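Local coordinates for hypothetical protein (Nitrosomonas europaea, PDB 2IN3), which is a putative disulfide isomerase of the DsbA family, FrnE-like subfamily, and probably acts as a thiol-disulfide oxidoreductase, at residues A[12-16]-A[112-116]; A[16-22]-A[118-124]; A[78-84]-A[123-127]. All coordinates share one frame; numbering follows the deposited sequence.

Contact 1. Residues A[12-16]-A[112-116]; sequences YIADP and FPFFA
Phe115 meets the end of strand 9-14 with the far rim of its ring, and much of this contact is built round that ring. Phe115 CZ comes within 3.3 Å of Pro16 N and 3.4 Å of Asp15 C, so it is the peptide link between Asp15 and Pro16 that the aromatic tip presses on. Part of the preceding peptide, Ala14 C and Asp15 N, lies at the ring's edge and in its plane, and the methyl CB of Ala14 sits 3.6 Å from Phe115 CZ. The torsion that sets CG of Phe115 opposite its own backbone N (chi1 -173°) sends the ring off the helix toward the strand end.

Proline-aromatic contact adds a second kind of interaction. Pro16 lays CG over one face of Phe115, 4.3 Å from the ring centroid, in a CH-pi contact, while its CD touches CE1 nearer the rim. The two side chains meet at about a right angle.

Aromatic pairs make up the third. The Tyr12 and Phe112 rings meet rim to rim, their planes only 19° apart, CD2 of Tyr12 reaching 3.6 Å from CE2 of Phe112; neither lies over the other. Tyr12 also meets Phe115 obliquely, with centroids 5.9 Å apart and planes at 55°.

No hydrogen bond joins the two segments, and the carboxylate of Asp15 turns instead to the backbone N of Met17. Ile43 of strand 40-45 touches the side chains of all three members of this aromatic cluster, and Val100 of helix 94-106 also packs on Phe115. Such packing of a helix against the sheet strand that leads into a helix starting with a probable thioredoxin-type CxxC is consistent with the thioredoxin fold with the inserted helices of DsbA-like proteins.

Contact 2. Residues A[16-22]-A[118-124]; sequences PMCSWCW and IQRAFYV. With EDO (1,2-ethanediol), chain C; PO4 (phosphate ion), chain B.
Trp22 fills a hollow on helix 111-123 between Gln119, Arg120 and Tyr123. One face of the indole lies against Tyr123, Trp22 CD1 3.6 Å from Tyr123 CD2, the near-parallel rings slid so far apart that they barely overlap. CE3 of Trp22 meets CB of Gln119 at 3.5 Å, and CH2 reaches CB of Arg120, beside a bound ethanediol, probably from the crystallisation liquor, that the Arg120 guanidinium holds. Cutting Trp22 back to an alanine is likely to open a gap against Tyr123 and Gln119 and leave Pro78 O without the indole N-H that bonds it.

Gln119 wedges between Pro16 and the helix start; its NE2 donates to Pro16 O at 3.1 Å (160°), approaching from above the carbonyl plane, and a water joins its OE1 to Cys21 O. Beside it, Pro16 CB presses tightly on Ile118 CG2, at 3.5 Å. The bent chain of selenomethionine Met17 drapes over Phe122, CG above one face and SE 5.0 Å from the centroid, a Met-aromatic contact.

The start of helix 19-35, with Cys18 at its N-cap in a probable thioredoxin-type CxxC, rests on helix 111-123, while helix 58-75 packs on Ser19 and helix 94-106 on Pro16 and Ile118.

Contact 3. Residues A[78-84]-A[123-127]; sequences PFTFENA and YVGQE
Gln126 reaches across to the turn at residues 81-84 and the residue before it, giving its amide to two backbone carbonyls. Gln126 NE2 donates to Glu82 O at 2.8 Å (157°), with that oxygen close to the amide plane, and makes a weak bond to Thr80 O at 3.2 Å. An extended chain beyond CG carries the amide this far from a backbone of positive phi, just after the helix. The same turn, type II from Phe81 to Ala84, is closed by its own Ala84 N to Phe81 O bond.

Thr80 holds the opposite segment at two successive carbonyls. Thr80 N donates almost straight (174°) to Tyr123 O, 2.9 Å away, while the hydroxyl OG1 donates to Val124 O at 2.7 Å, in the carbonyl plane and on a lone pair. Chi1 of -51° puts OG1 beside its own backbone N, and CG2 is left to lie against the amide of Gln126. A water donates to both Thr80 O and Tyr123 O.

Tyr123 takes the edge of Phe79 toward one face in an offset edge-to-face pair, Phe79 CE1 3.5 Å from Tyr123 CD1, and Trp68 of helix 58-75 meets both rings. Nearby, Pro78 CG packs on Val124 CG2. Hydrogen bonds and apolar contacts together join the two loops that follow helices 58-75 and 111-123, within the helical part of a DsbA-like thioredoxin domain.

How the contacts relate
From the N terminus, strand 9-14 runs straight into the start of helix 19-35, and contacts 1 and 2 bring this continuous piece onto successive portions of helix 111-123, each closing a loop of 95 residues. Pro16 belongs to both. Their segments alternate along the chain, so the two loops cross. Contact 3 closes a shorter loop of 38 residues, ending on the same part of the chain as contact 2 and sharing Tyr123 and Val124; its segments alternate with those of contact 1. Ala121 O and Glu127 N, 2.8 Å apart, probably bond contacts 2 and 3. Together they tie the central sheet and the helix that starts at the probable CxxC to the helical insertion.

Contact 1. Residues A[12-16]-A[112-116]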
loop_
_atom_site.group_PDB
_atom_site.type_symbol
_atom_site.label_atom_id
_atom_site.label_comp_id
_atom_site.label_asym_id
_atom_site.label_seq_id
_atom_site.Cartn_x
_atom_site.Cartn_y
_atom_site.Cartn_z
ATOM N N TYR A 12 1.583 4.929 -6.661
ATOM C CA TYR A 12 0.787 4.866 -5.449
ATOM C C TYR A 12 1.717 4.533 -4.281
ATOM O O TYR A 12 2.265 3.434 -4.214
ATOM C CB TYR A 12 -0.322 3.804 -5.597
ATOM C CG TYR A 12 -1.205 3.641 -4.378
ATOM C CD1 TYR A 12 -1.725 4.752 -3.705
ATOM C CD2 TYR A 12 -1.519 2.379 -3.917
ATOM C CE1 TYR A 12 -2.583 4.584 -2.588
ATOM C CE2 TYR A 12 -2.367 2.180 -2.784
ATOM C CZ TYR A 12 -2.872 3.292 -2.135
ATOM O OH TYR A 12 -3.696 3.102 -1.051
ATOM N N ILE A 13 1.928 5.515 -3.402
ATOM C CA ILE A 13 2.903 5.382 -2.338
ATOM C C ILE A 13 2.107 5.099 -1.082
ATOM O O ILE A 13 1.387 5.976 -0.558
ATOM C CB ILE A 13 3.786 6.656 -2.174
ATOM C CG1 ILE A 13 4.527 6.965 -3.496
ATOM C CG2 ILE A 13 4.776 6.463 -1.051
ATOM C CD1 ILE A 13 5.255 8.307 -3.540
ATOM N N ALA A 14 2.240 3.870 -0.613
ATOM C CA ALA A 14 1.316 3.326 0.393
ATOM C C ALA A 14 1.924 2.163 1.129
ATOM O O ALA A 14 2.885 1.550 0.654
ATOM C CB ALA A 14 0.007 2.930 -0.236
ATOM N N ASP A 15 1.370 1.885 2.295
ATOM C CA ASP A 15 1.776 0.770 3.124
ATOM C C ASP A 15 0.501 0.002 3.475
ATOM O O ASP A 15 -0.485 0.623 3.886
ATOM C CB ASP A 15 2.397 1.326 4.410
ATOM C CG ASP A 15 3.006 0.245 5.273
ATOM O OD1 ASP A 15 2.257 -0.641 5.747
ATOM O OD2 ASP A 15 4.252 0.268 5.468
ATOM N N PRO A 16 0.509 -1.339 3.319
ATOM C CA PRO A 16 -0.641 -2.200 3.655
ATOM C C PRO A 16 -1.136 -2.033 5.109
ATOM O O PRO A 16 -2.302 -2.322 5.386
ATOM C CB PRO A 16 -0.065 -3.621 3.534
ATOM C CG PRO A 16 1.122 -3.503 2.703
ATOM C CD PRO A 16 1.672 -2.128 2.870
ATOM N N PHE A 112 -1.603 -4.876 -7.139
ATOM C CA PHE A 112 -2.706 -4.222 -6.418
ATOM C C PHE A 112 -3.645 -5.213 -5.678
ATOM O O PHE A 112 -4.002 -4.981 -4.505
ATOM C CB PHE A 112 -3.491 -3.251 -7.320
ATOM C CG PHE A 112 -2.833 -1.898 -7.460
ATOM C CD1 PHE A 112 -1.825 -1.697 -8.401
ATOM C CD2 PHE A 112 -3.189 -0.846 -6.612
ATOM C CE1 PHE A 112 -1.195 -0.429 -8.534
ATOM C CE2 PHE A 112 -2.563 0.426 -6.738
ATOM C CZ PHE A 112 -1.566 0.615 -7.701
ATOM N N PRO A 113 -4.041 -6.302 -6.338
ATOM C CA PRO A 113 -4.806 -7.346 -5.615
ATOM C C PRO A 113 -4.076 -7.904 -4.381
ATOM O O PRO A 113 -4.725 -8.115 -3.353
ATOM C CB PRO A 113 -4.933 -8.450 -6.653
ATOM C CG PRO A 113 -4.933 -7.721 -7.939
ATOM C CD PRO A 113 -3.892 -6.652 -7.763
ATOM N N PHE A 114 -2.757 -8.138 -4.467
ATOM C CA PHE A 114 -2.005 -8.638 -3.299
ATOM C C PHE A 114 -1.945 -7.625 -2.131
ATOM O O PHE A 114 -2.124 -7.988 -0.962
ATOM C CB PHE A 114 -0.592 -9.052 -3.694
ATOM C CG PHE A 114 0.177 -9.741 -2.593
ATOM C CD1 PHE A 114 -0.178 -11.033 -2.175
ATOM C CD2 PHE A 114 1.282 -9.133 -2.015
ATOM C CE1 PHE A 114 0.538 -11.680 -1.167
ATOM C CE2 PHE A 114 2.000 -9.789 -0.997
ATOM C CZ PHE A 114 1.623 -11.041 -0.572
ATOM N N PHE A 115 -1.714 -6.359 -2.456
ATOM C CA PHE A 115 -1.690 -5.281 -1.469
ATOM C C PHE A 115 -3.063 -5.271 -0.738
ATOM O O PHE A 115 -3.148 -5.206 0.516
ATOM C CB PHE A 115 -1.484 -3.963 -2.204
ATOM C CG PHE A 115 -1.273 -2.773 -1.304
ATOM C CD1 PHE A 115 0.010 -2.261 -1.152
ATOM C CD2 PHE A 115 -2.339 -2.155 -0.633
ATOM C CE1 PHE A 115 0.270 -1.158 -0.343
ATOM C CE2 PHE A 115 -2.087 -1.023 0.202
ATOM C CZ PHE A 115 -0.773 -0.544 0.337
ATOM N N ALA A 116 -4.135 -5.309 -1.518
ATOM C CA ALA A 116 -5.507 -5.258 -0.945
ATOM C C ALA A 116 -5.762 -6.497 -0.088
ATOM O O ALA A 116 -6.335 -6.390 0.982
ATOM C CB ALA A 116 -6.569 -5.144 -2.060
#

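Contact 2. Residues A[16-22]-A[118-124]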
loop_
_atom_site.group_PDB
_atom_site.type_symbol
_atom_site.label_atom_id
_atom_site.label_comp_id
_atom_site.label_asym_id
_atom_site.label_seq_id
_atom_site.Cartn_x
_atom_site.Cartn_y
_atom_site.Cartn_z
ATOM N N PRO A 16 0.509 -1.339 3.319
ATOM C CA PRO A 16 -0.641 -2.200 3.655
ATOM C C PRO A 16 -1.136 -2.033 5.109
ATOM O O PRO A 16 -2.302 -2.322 5.386
ATOM C CB PRO A 16 -0.065 -3.621 3.534
ATOM C CG PRO A 16 1.122 -3.503 2.703
ATOM C CD PRO A 16 1.672 -2.128 2.870
HETATM N N MSE A 17 -0.258 -1.616 6.025
HETATM C CA MSE A 17 -0.668 -1.372 7.429
HETATM C C MSE A 17 -0.894 0.089 7.790
HETATM O O MSE A 17 -0.810 0.462 8.954
HETATM C CB MSE A 17 0.316 -2.015 8.423
HETATM C CG MSE A 17 0.379 -3.530 8.242
HETATM SE SE MSE A 17 1.930 -4.346 9.063
HETATM C CE MSE A 17 1.331 -4.447 10.923
ATOM N N CYS A 18 -1.225 0.881 6.779
ATOM C CA CYS A 18 -1.684 2.241 6.924
ATOM C C CYS A 18 -3.217 2.278 6.712
ATOM O O CYS A 18 -3.703 1.845 5.669
ATOM C CB CYS A 18 -0.960 3.104 5.896
ATOM S SG CYS A 18 -1.699 4.744 5.654
ATOM N N SER A 19 -3.965 2.742 7.720
ATOM C CA SER A 19 -5.422 2.601 7.719
ATOM C C SER A 19 -6.073 3.491 6.676
ATOM O O SER A 19 -7.014 3.077 6.036
ATOM C CB SER A 19 -6.033 2.813 9.108
ATOM O OG SER A 19 -5.743 4.103 9.630
ATOM N N TRP A 20 -5.581 4.713 6.504
ATOM C CA TRP A 20 -6.117 5.579 5.442
ATOM C C TRP A 20 -5.830 5.056 4.041
ATOM O O TRP A 20 -6.557 5.393 3.082
ATOM C CB TRP A 20 -5.677 7.031 5.598
ATOM C CG TRP A 20 -6.523 7.765 6.620
ATOM C CD1 TRP A 20 -6.168 8.124 7.883
ATOM C CD2 TRP A 20 -7.873 8.192 6.443
ATOM N NE1 TRP A 20 -7.211 8.774 8.510
ATOM C CE2 TRP A 20 -8.266 8.843 7.635
ATOM C CE3 TRP A 20 -8.791 8.100 5.383
ATOM C CZ2 TRP A 20 -9.554 9.363 7.819
ATOM C CZ3 TRP A 20 -10.076 8.629 5.571
ATOM C CH2 TRP A 20 -10.432 9.253 6.770
ATOM N N CYS A 21 -4.770 4.248 3.908
ATOM C CA CYS A 21 -4.511 3.530 2.649
ATOM C C CYS A 21 -5.627 2.518 2.398
ATOM O O CYS A 21 -6.123 2.386 1.249
ATOM C CB CYS A 21 -3.119 2.829 2.669
ATOM S SG CYS A 21 -1.745 4.074 2.615
ATOM N N TRP A 22 -6.035 1.785 3.440
ATOM C CA TRP A 22 -7.223 0.917 3.303
ATOM C C TRP A 22 -8.493 1.746 3.016
ATOM O O TRP A 22 -9.320 1.349 2.198
ATOM C CB TRP A 22 -7.383 0.089 4.555
ATOM C CG TRP A 22 -8.532 -0.888 4.657
ATOM C CD1 TRP A 22 -9.361 -1.072 5.740
ATOM C CD2 TRP A 22 -8.872 -1.924 3.718
ATOM N NE1 TRP A 22 -10.225 -2.130 5.511
ATOM C CE2 TRP A 22 -9.947 -2.667 4.280
ATOM C CE3 TRP A 22 -8.393 -2.276 2.449
ATOM C CZ2 TRP A 22 -10.542 -3.752 3.617
ATOM C CZ3 TRP A 22 -8.985 -3.368 1.795
ATOM C CH2 TRP A 22 -10.046 -4.074 2.378
ATOM N N ILE A 118 -3.607 -8.237 1.631
ATOM C CA ILE A 118 -2.900 -8.017 2.904
ATOM C C ILE A 118 -3.717 -7.096 3.829
ATOM O O ILE A 118 -3.934 -7.409 4.992
ATOM C CB ILE A 118 -1.497 -7.390 2.692
ATOM C CG1 ILE A 118 -0.558 -8.399 1.972
ATOM C CG2 ILE A 118 -0.910 -6.933 4.019
ATOM C CD1 ILE A 118 0.728 -7.734 1.490
ATOM N N GLN A 119 -4.228 -6.006 3.277
ATOM C CA GLN A 119 -4.990 -5.045 4.083
ATOM C C GLN A 119 -6.245 -5.681 4.686
ATOM O O GLN A 119 -6.598 -5.423 5.845
ATOM C CB GLN A 119 -5.362 -3.836 3.223
ATOM C CG GLN A 119 -4.141 -3.044 2.741
ATOM C CD GLN A 119 -4.507 -1.610 2.537
ATOM O OE1 GLN A 119 -5.199 -1.282 1.594
ATOM N NE2 GLN A 119 -4.084 -0.746 3.459
ATOM N N ARG A 120 -6.927 -6.502 3.899
ATOM C CA ARG A 120 -8.143 -7.133 4.375
ATOM C C ARG A 120 -7.799 -8.169 5.452
ATOM O O ARG A 120 -8.519 -8.280 6.470
ATOM C CB ARG A 120 -8.924 -7.764 3.220
ATOM C CG ARG A 120 -10.308 -8.221 3.585
ATOM C CD ARG A 120 -10.954 -8.940 2.384
ATOM N NE ARG A 120 -11.123 -8.062 1.218
ATOM C CZ ARG A 120 -10.359 -8.078 0.121
ATOM N NH1 ARG A 120 -9.331 -8.934 -0.009
ATOM N NH2 ARG A 120 -10.627 -7.228 -0.873
ATOM N N ALA A 121 -6.708 -8.905 5.227
ATOM C CA ALA A 121 -6.310 -9.962 6.140
ATOM C C ALA A 121 -5.938 -9.361 7.490
ATOM O O ALA A 121 -6.163 -9.975 8.529
ATOM C CB ALA A 121 -5.166 -10.762 5.573
ATOM N N PHE A 122 -5.319 -8.186 7.444
ATOM C CA PHE A 122 -4.928 -7.472 8.634
ATOM C C PHE A 122 -6.119 -6.784 9.335
ATOM O O PHE A 122 -6.430 -7.096 10.495
ATOM C CB PHE A 122 -3.852 -6.451 8.278
ATOM C CG PHE A 122 -3.347 -5.657 9.461
ATOM C CD1 PHE A 122 -2.805 -6.306 10.580
ATOM C CD2 PHE A 122 -3.371 -4.284 9.435
ATOM C CE1 PHE A 122 -2.317 -5.570 11.669
ATOM C CE2 PHE A 122 -2.894 -3.535 10.521
ATOM C CZ PHE A 122 -2.376 -4.179 11.637
ATOM N N TYR A 123 -6.785 -5.868 8.636
ATOM C CA TYR A 123 -7.835 -5.059 9.280
ATOM C C TYR A 123 -9.095 -5.836 9.636
ATOM O O TYR A 123 -9.717 -5.586 10.688
ATOM C CB TYR A 123 -8.161 -3.828 8.446
ATOM C CG TYR A 123 -6.997 -2.862 8.403
ATOM C CD1 TYR A 123 -6.506 -2.293 9.582
ATOM C CD2 TYR A 123 -6.371 -2.529 7.197
ATOM C CE1 TYR A 123 -5.427 -1.415 9.567
ATOM C CE2 TYR A 123 -5.263 -1.644 7.173
ATOM C CZ TYR A 123 -4.835 -1.084 8.377
ATOM O OH TYR A 123 -3.768 -0.250 8.399
ATOM N N VAL A 124 -9.454 -6.799 8.793
ATOM C CA VAL A 124 -10.662 -7.591 9.007
ATOM C C VAL A 124 -10.293 -8.933 9.602
ATOM O O VAL A 124 -10.851 -9.330 10.622
ATOM C CB VAL A 124 -11.463 -7.759 7.686
ATOM C CG1 VAL A 124 -12.770 -8.567 7.898
ATOM C CG2 VAL A 124 -11.756 -6.365 7.066
HETATM C C1 EDO C . -14.196 -5.621 1.524
HETATM O O1 EDO C . -13.055 -6.144 2.199
HETATM C C2 EDO C . -13.745 -4.800 0.328
HETATM O O2 EDO C . -12.611 -5.434 -0.261
HETATM P P PO4 B . -2.418 4.676 10.859
HETATM O O1 PO4 B . -2.565 4.970 12.325
HETATM O O2 PO4 B . -0.976 4.479 10.442
HETATM O O3 PO4 B . -3.242 3.473 10.519
HETATM O O4 PO4 B . -2.884 5.926 10.116
HETATM O O HOH W 1 -4.867 0.756 -0.892
#

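Contact 3. Residues A[78-84]-A[123-127]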
loop_
_atom_site.group_PDB
_atom_site.type_symbol
_atom_site.label_atom_id
_atom_site.label_comp_id
_atom_site.label_asym_id
_atom_site.label_seq_id
_atom_site.Cartn_x
_atom_site.Cartn_y
_atom_site.Cartn_z
ATOM N N PRO A 78 -14.152 -1.896 5.972
ATOM C CA PRO A 78 -14.395 -2.659 7.210
ATOM C C PRO A 78 -13.138 -2.782 8.107
ATOM O O PRO A 78 -12.008 -2.818 7.613
ATOM C CB PRO A 78 -14.825 -4.036 6.679
ATOM C CG PRO A 78 -14.062 -4.153 5.349
ATOM C CD PRO A 78 -14.068 -2.770 4.778
ATOM N N PHE A 79 -13.367 -2.860 9.420
ATOM C CA PHE A 79 -12.327 -3.184 10.406
ATOM C C PHE A 79 -12.979 -4.075 11.452
ATOM O O PHE A 79 -14.144 -3.897 11.757
ATOM C CB PHE A 79 -11.818 -1.922 11.140
ATOM C CG PHE A 79 -11.107 -0.915 10.255
ATOM C CD1 PHE A 79 -9.711 -0.849 10.240
ATOM C CD2 PHE A 79 -11.835 0.005 9.508
ATOM C CE1 PHE A 79 -9.041 0.099 9.480
ATOM C CE2 PHE A 79 -11.183 0.948 8.705
ATOM C CZ PHE A 79 -9.795 0.996 8.677
ATOM N N THR A 80 -12.223 -5.027 11.991
ATOM C CA THR A 80 -12.662 -5.820 13.140
ATOM C C THR A 80 -12.058 -5.211 14.383
ATOM O O THR A 80 -10.848 -5.247 14.582
ATOM C CB THR A 80 -12.250 -7.283 13.011
ATOM O OG1 THR A 80 -12.668 -7.752 11.734
ATOM C CG2 THR A 80 -12.912 -8.129 14.100
ATOM N N PHE A 81 -12.911 -4.579 15.184
ATOM C CA PHE A 81 -12.437 -3.807 16.310
ATOM C C PHE A 81 -12.286 -4.686 17.532
ATOM O O PHE A 81 -11.443 -4.417 18.386
ATOM C CB PHE A 81 -13.384 -2.633 16.599
ATOM C CG PHE A 81 -13.282 -1.540 15.598
ATOM C CD1 PHE A 81 -12.219 -0.673 15.611
ATOM C CD2 PHE A 81 -14.241 -1.397 14.603
ATOM C CE1 PHE A 81 -12.121 0.340 14.666
ATOM C CE2 PHE A 81 -14.141 -0.384 13.656
ATOM C CZ PHE A 81 -13.081 0.474 13.687
ATOM N N GLU A 82 -13.104 -5.734 17.611
ATOM C CA GLU A 82 -13.082 -6.650 18.755
ATOM C C GLU A 82 -11.705 -7.324 18.830
ATOM O O GLU A 82 -11.252 -7.933 17.864
ATOM C CB GLU A 82 -14.186 -7.704 18.629
ATOM C CG GLU A 82 -15.621 -7.181 18.775
ATOM C CD GLU A 82 -16.083 -6.322 17.588
ATOM O OE1 GLU A 82 -15.556 -6.497 16.446
ATOM O OE2 GLU A 82 -16.978 -5.467 17.811
ATOM N N ASN A 83 -11.055 -7.191 19.986
ATOM C CA ASN A 83 -9.681 -7.663 20.214
ATOM C C ASN A 83 -8.603 -7.196 19.225
ATOM O O ASN A 83 -7.573 -7.849 19.084
ATOM C CB ASN A 83 -9.641 -9.180 20.424
ATOM C CG ASN A 83 -10.434 -9.603 21.649
ATOM O OD1 ASN A 83 -11.643 -9.817 21.575
ATOM N ND2 ASN A 83 -9.760 -9.704 22.792
ATOM N N ALA A 84 -8.847 -6.062 18.567
ATOM C CA ALA A 84 -7.859 -5.400 17.698
ATOM C C ALA A 84 -6.539 -5.140 18.418
ATOM O O ALA A 84 -6.513 -4.808 19.621
ATOM C CB ALA A 84 -8.418 -4.084 17.150
ATOM N N TYR A 123 -6.785 -5.868 8.636
ATOM C CA TYR A 123 -7.835 -5.059 9.280
ATOM C C TYR A 123 -9.095 -5.836 9.636
ATOM O O TYR A 123 -9.717 -5.586 10.688
ATOM C CB TYR A 123 -8.161 -3.828 8.446
ATOM C CG TYR A 123 -6.997 -2.862 8.403
ATOM C CD1 TYR A 123 -6.506 -2.293 9.582
ATOM C CD2 TYR A 123 -6.371 -2.529 7.197
ATOM C CE1 TYR A 123 -5.427 -1.415 9.567
ATOM C CE2 TYR A 123 -5.263 -1.644 7.173
ATOM C CZ TYR A 123 -4.835 -1.084 8.377
ATOM O OH TYR A 123 -3.768 -0.250 8.399
ATOM N N VAL A 124 -9.454 -6.799 8.793
ATOM C CA VAL A 124 -10.662 -7.591 9.007
ATOM C C VAL A 124 -10.293 -8.933 9.602
ATOM O O VAL A 124 -10.851 -9.330 10.622
ATOM C CB VAL A 124 -11.463 -7.759 7.686
ATOM C CG1 VAL A 124 -12.770 -8.567 7.898
ATOM C CG2 VAL A 124 -11.756 -6.365 7.066
ATOM N N GLY A 125 -9.335 -9.614 8.981
ATOM C CA GLY A 125 -8.976 -10.970 9.396
ATOM C C GLY A 125 -8.224 -10.997 10.720
ATOM O O GLY A 125 -8.167 -12.035 11.375
ATOM N N GLN A 126 -7.635 -9.855 11.104
ATOM C CA GLN A 126 -6.763 -9.759 12.291
ATOM C C GLN A 126 -5.560 -10.683 12.182
ATOM O O GLN A 126 -5.094 -11.261 13.184
ATOM C CB GLN A 126 -7.559 -10.031 13.573
ATOM C CG GLN A 126 -8.721 -9.088 13.730
ATOM C CD GLN A 126 -9.325 -9.099 15.102
ATOM O OE1 GLN A 126 -9.645 -10.149 15.630
ATOM N NE2 GLN A 126 -9.498 -7.922 15.683
ATOM N N GLU A 127 -5.080 -10.868 10.958
ATOM C CA GLU A 127 -3.981 -11.782 10.734
ATOM C C GLU A 127 -2.679 -11.014 10.879
ATOM O O GLU A 127 -2.638 -9.807 10.624
ATOM C CB GLU A 127 -4.079 -12.412 9.359
ATOM C CG GLU A 127 -5.368 -13.153 9.138
ATOM C CD GLU A 127 -5.383 -13.911 7.831
ATOM O OE1 GLU A 127 -4.320 -14.073 7.210
ATOM O OE2 GLU A 127 -6.471 -14.334 7.413
HETATM O O HOH W 2 -8.511 -5.857 13.104
#